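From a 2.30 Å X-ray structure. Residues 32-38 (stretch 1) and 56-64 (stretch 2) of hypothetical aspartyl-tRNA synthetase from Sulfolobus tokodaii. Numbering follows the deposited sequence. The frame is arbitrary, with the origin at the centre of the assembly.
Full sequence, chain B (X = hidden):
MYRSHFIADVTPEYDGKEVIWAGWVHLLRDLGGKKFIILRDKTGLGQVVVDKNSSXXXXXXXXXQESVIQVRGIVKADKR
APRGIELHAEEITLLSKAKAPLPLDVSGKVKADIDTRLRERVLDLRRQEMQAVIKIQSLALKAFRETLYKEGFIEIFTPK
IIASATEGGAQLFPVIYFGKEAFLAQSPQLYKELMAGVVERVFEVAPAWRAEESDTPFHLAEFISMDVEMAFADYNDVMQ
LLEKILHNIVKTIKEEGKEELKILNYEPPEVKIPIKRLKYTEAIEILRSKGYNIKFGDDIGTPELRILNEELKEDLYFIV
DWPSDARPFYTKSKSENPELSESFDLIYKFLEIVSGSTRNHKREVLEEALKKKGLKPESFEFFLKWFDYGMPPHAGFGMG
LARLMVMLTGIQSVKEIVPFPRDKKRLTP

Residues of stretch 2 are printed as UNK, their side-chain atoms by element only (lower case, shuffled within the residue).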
# COMPACT_ATOMS: atom_id res chain seq x y z
N GLY B 32 38.82 -32.72 1.99
CA GLY B 32 40.20 -32.66 1.56
C GLY B 32 41.02 -31.58 2.26
O GLY B 32 41.91 -30.99 1.65
N GLY B 33 40.74 -31.35 3.55
CA GLY B 33 41.37 -30.26 4.28
C GLY B 33 40.93 -28.86 3.83
O GLY B 33 41.46 -27.86 4.29
N LYS B 34 39.96 -28.79 2.91
CA LYS B 34 39.36 -27.50 2.54
C LYS B 34 37.99 -27.32 3.19
O LYS B 34 37.24 -28.28 3.35
CB LYS B 34 39.23 -27.36 1.02
CG LYS B 34 40.55 -27.17 0.34
CD LYS B 34 40.40 -27.27 -1.16
CE LYS B 34 41.50 -26.48 -1.85
NZ LYS B 34 42.84 -26.69 -1.20
N LYS B 35 37.70 -26.08 3.56
CA LYS B 35 36.41 -25.70 4.12
C LYS B 35 35.56 -25.06 3.03
O LYS B 35 35.98 -24.09 2.40
CB LYS B 35 36.58 -24.71 5.28
CG LYS B 35 35.24 -24.30 5.91
CD LYS B 35 35.36 -24.00 7.41
CE LYS B 35 36.03 -25.13 8.20
NZ LYS B 35 35.06 -26.12 8.76
N PHE B 36 34.37 -25.60 2.84
CA PHE B 36 33.47 -25.04 1.86
C PHE B 36 32.33 -24.30 2.56
O PHE B 36 31.65 -24.86 3.39
CB PHE B 36 32.94 -26.15 0.96
CG PHE B 36 33.96 -26.68 0.01
CD1 PHE B 36 34.72 -27.80 0.33
CD2 PHE B 36 34.17 -26.07 -1.22
CE1 PHE B 36 35.68 -28.30 -0.56
CE2 PHE B 36 35.13 -26.56 -2.11
CZ PHE B 36 35.89 -27.68 -1.78
N ILE B 37 32.15 -23.02 2.25
CA ILE B 37 31.03 -22.27 2.79
C ILE B 37 30.07 -21.93 1.68
O ILE B 37 30.43 -21.17 0.79
CB ILE B 37 31.51 -20.96 3.48
CG1 ILE B 37 32.72 -21.22 4.38
CG2 ILE B 37 30.37 -20.35 4.29
CD1 ILE B 37 33.30 -19.96 4.96
N ILE B 38 28.84 -22.48 1.71
CA ILE B 38 27.78 -21.93 0.89
C ILE B 38 27.28 -20.67 1.62
O ILE B 38 26.80 -20.72 2.77
CB ILE B 38 26.63 -22.95 0.60
CG1 ILE B 38 27.11 -24.29 0.02
CG2 ILE B 38 25.57 -22.35 -0.34
CD1 ILE B 38 28.16 -24.23 -1.09
N UNK B 56 42.21 -16.79 6.64
CA UNK B 56 40.78 -16.91 6.97
C UNK B 56 40.38 -18.28 7.54
O UNK B 56 39.25 -18.47 8.01
c UNK B 56 39.91 -16.56 5.75
N UNK B 57 41.30 -19.24 7.50
CA UNK B 57 40.99 -20.60 7.92
C UNK B 57 40.60 -20.65 9.39
O UNK B 57 39.65 -21.34 9.75
c UNK B 57 41.25 -25.71 8.34
c UNK B 57 41.84 -23.01 7.87
c UNK B 57 42.31 -25.09 9.01
c UNK B 57 42.16 -21.56 7.61
c UNK B 57 42.59 -23.74 8.77
c UNK B 57 40.48 -24.99 7.44
c UNK B 57 40.78 -23.65 7.20
N UNK B 58 41.32 -19.90 10.21
CA UNK B 58 41.12 -19.90 11.65
C UNK B 58 39.72 -19.48 12.05
O UNK B 58 39.05 -20.19 12.82
N UNK B 59 39.27 -18.34 11.53
CA UNK B 59 37.94 -17.86 11.88
C UNK B 59 36.86 -18.75 11.25
O UNK B 59 35.88 -19.08 11.90
c UNK B 59 36.58 -15.75 12.40
c UNK B 59 37.74 -15.98 10.09
c UNK B 59 37.77 -16.32 11.61
c UNK B 59 36.53 -14.23 12.44
N UNK B 60 37.09 -19.24 10.03
CA UNK B 60 36.12 -20.09 9.34
C UNK B 60 35.73 -21.32 10.17
O UNK B 60 34.67 -21.90 9.96
o UNK B 60 37.64 -21.50 7.99
c UNK B 60 36.62 -20.51 7.94
N UNK B 61 36.58 -21.68 11.12
CA UNK B 61 36.39 -22.88 11.93
C UNK B 61 35.41 -22.63 13.06
O UNK B 61 34.89 -23.58 13.64
c UNK B 61 38.66 -24.00 11.46
o UNK B 61 37.19 -25.87 11.18
n UNK B 61 39.41 -26.29 11.14
c UNK B 61 38.36 -25.47 11.24
c UNK B 61 37.73 -23.37 12.50
N UNK B 62 35.16 -21.37 13.38
CA UNK B 62 34.26 -21.07 14.49
C UNK B 62 32.85 -20.65 14.01
O UNK B 62 31.93 -20.49 14.82
c UNK B 62 35.65 -17.69 15.89
c UNK B 62 34.97 -18.63 14.90
c UNK B 62 34.89 -20.04 15.44
o UNK B 62 34.91 -16.90 16.57
o UNK B 62 36.91 -17.74 15.99
N UNK B 63 32.72 -20.54 12.68
CA UNK B 63 31.49 -20.16 12.00
C UNK B 63 30.37 -21.19 12.14
O UNK B 63 30.60 -22.41 12.20
c UNK B 63 32.16 -17.45 10.67
c UNK B 63 31.79 -19.95 10.51
c UNK B 63 32.71 -18.70 8.55
c UNK B 63 32.66 -18.77 10.08
N UNK B 64 29.14 -20.71 12.16
CA UNK B 64 27.98 -21.55 12.40
C UNK B 64 26.94 -21.11 11.44
O UNK B 64 26.99 -19.96 10.99
c UNK B 64 28.60 -21.52 14.81
c UNK B 64 27.46 -21.32 13.82
o UNK B 64 27.08 -19.93 13.97

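Position 56 carries a single side-chain carbon, which is out of reach of stretch 1; one carbon and nothing beyond it is alanine, A56. At position 57 one carbon leads into a closed ring of six carbons with no heteroatom and no further substituent, and a ring carbon lies near K35 CB and G33 O. A bare six-carbon ring on one carbon is phenylalanine, F57, in the t rotamer; CA-to-CB points sideways, and the ring end comes nearer. Its CE1 lies 4.5 Å from CB of K35, which sits at the ring edge, and 4.4 Å from the backbone O of G33.

Position 58 has no side-chain atoms and is therefore glycine, G58; it makes no contact with the strand. Four carbons, forked at the first with one arm two carbons long, mark position 59 as a beta-branched isoleucine, I59, whose side chain remains out of reach of stretch 1.

Position 60 holds one carbon and one oxygen. The CB points toward the strand, and the oxygen lies 3.4 Å from CD of K35. This is serine, S60: a threonine would show an additional carbon. Its OG donates a hydrogen bond to F57 O at 2.7 Å, so the hydroxyl is turned back on its own short, weakly bonded helix, while S60 CB approaches I37 CD1 at 4.5 Å.

At position 61 three carbons form an unbranched chain, the third bearing one nitrogen and one oxygen, the latter near K35 NZ: the pattern of glutamine, Q61. Its CB is directed sideways, yet the end of the side chain bends nearer, and OE1 accepts a weak hydrogen bond from NZ of K35 at 3.2 Å. Position 62 also has three carbons, but the last carries two oxygens; this is glutamate, E62, exposed and without contact to stretch 1. Position 63 has four carbons forked at the second, an end carbon lying near I37 CD1, hence leucine, L63; its CD1 meets CD1 of I37 at 3.9 Å. Position 64, with one carbon carrying an oxygen and a methyl carbon, is threonine, T64, far from the strand.

The contact is modest, burying 254 Å² in total, and rests on alternate residues of the strand. K35 and I37 both point toward stretch 2, whereas K34 points away. The long K35 side chain does most of the work: its CB lies beside the F57 ring, its CD packs 3.4 Å from the backbone O of S60, and its amino group reaches Q61. Farther along the strand, I37 adds an apolar contact with L63.

Stretch 2 (56-64) AFGISQELT
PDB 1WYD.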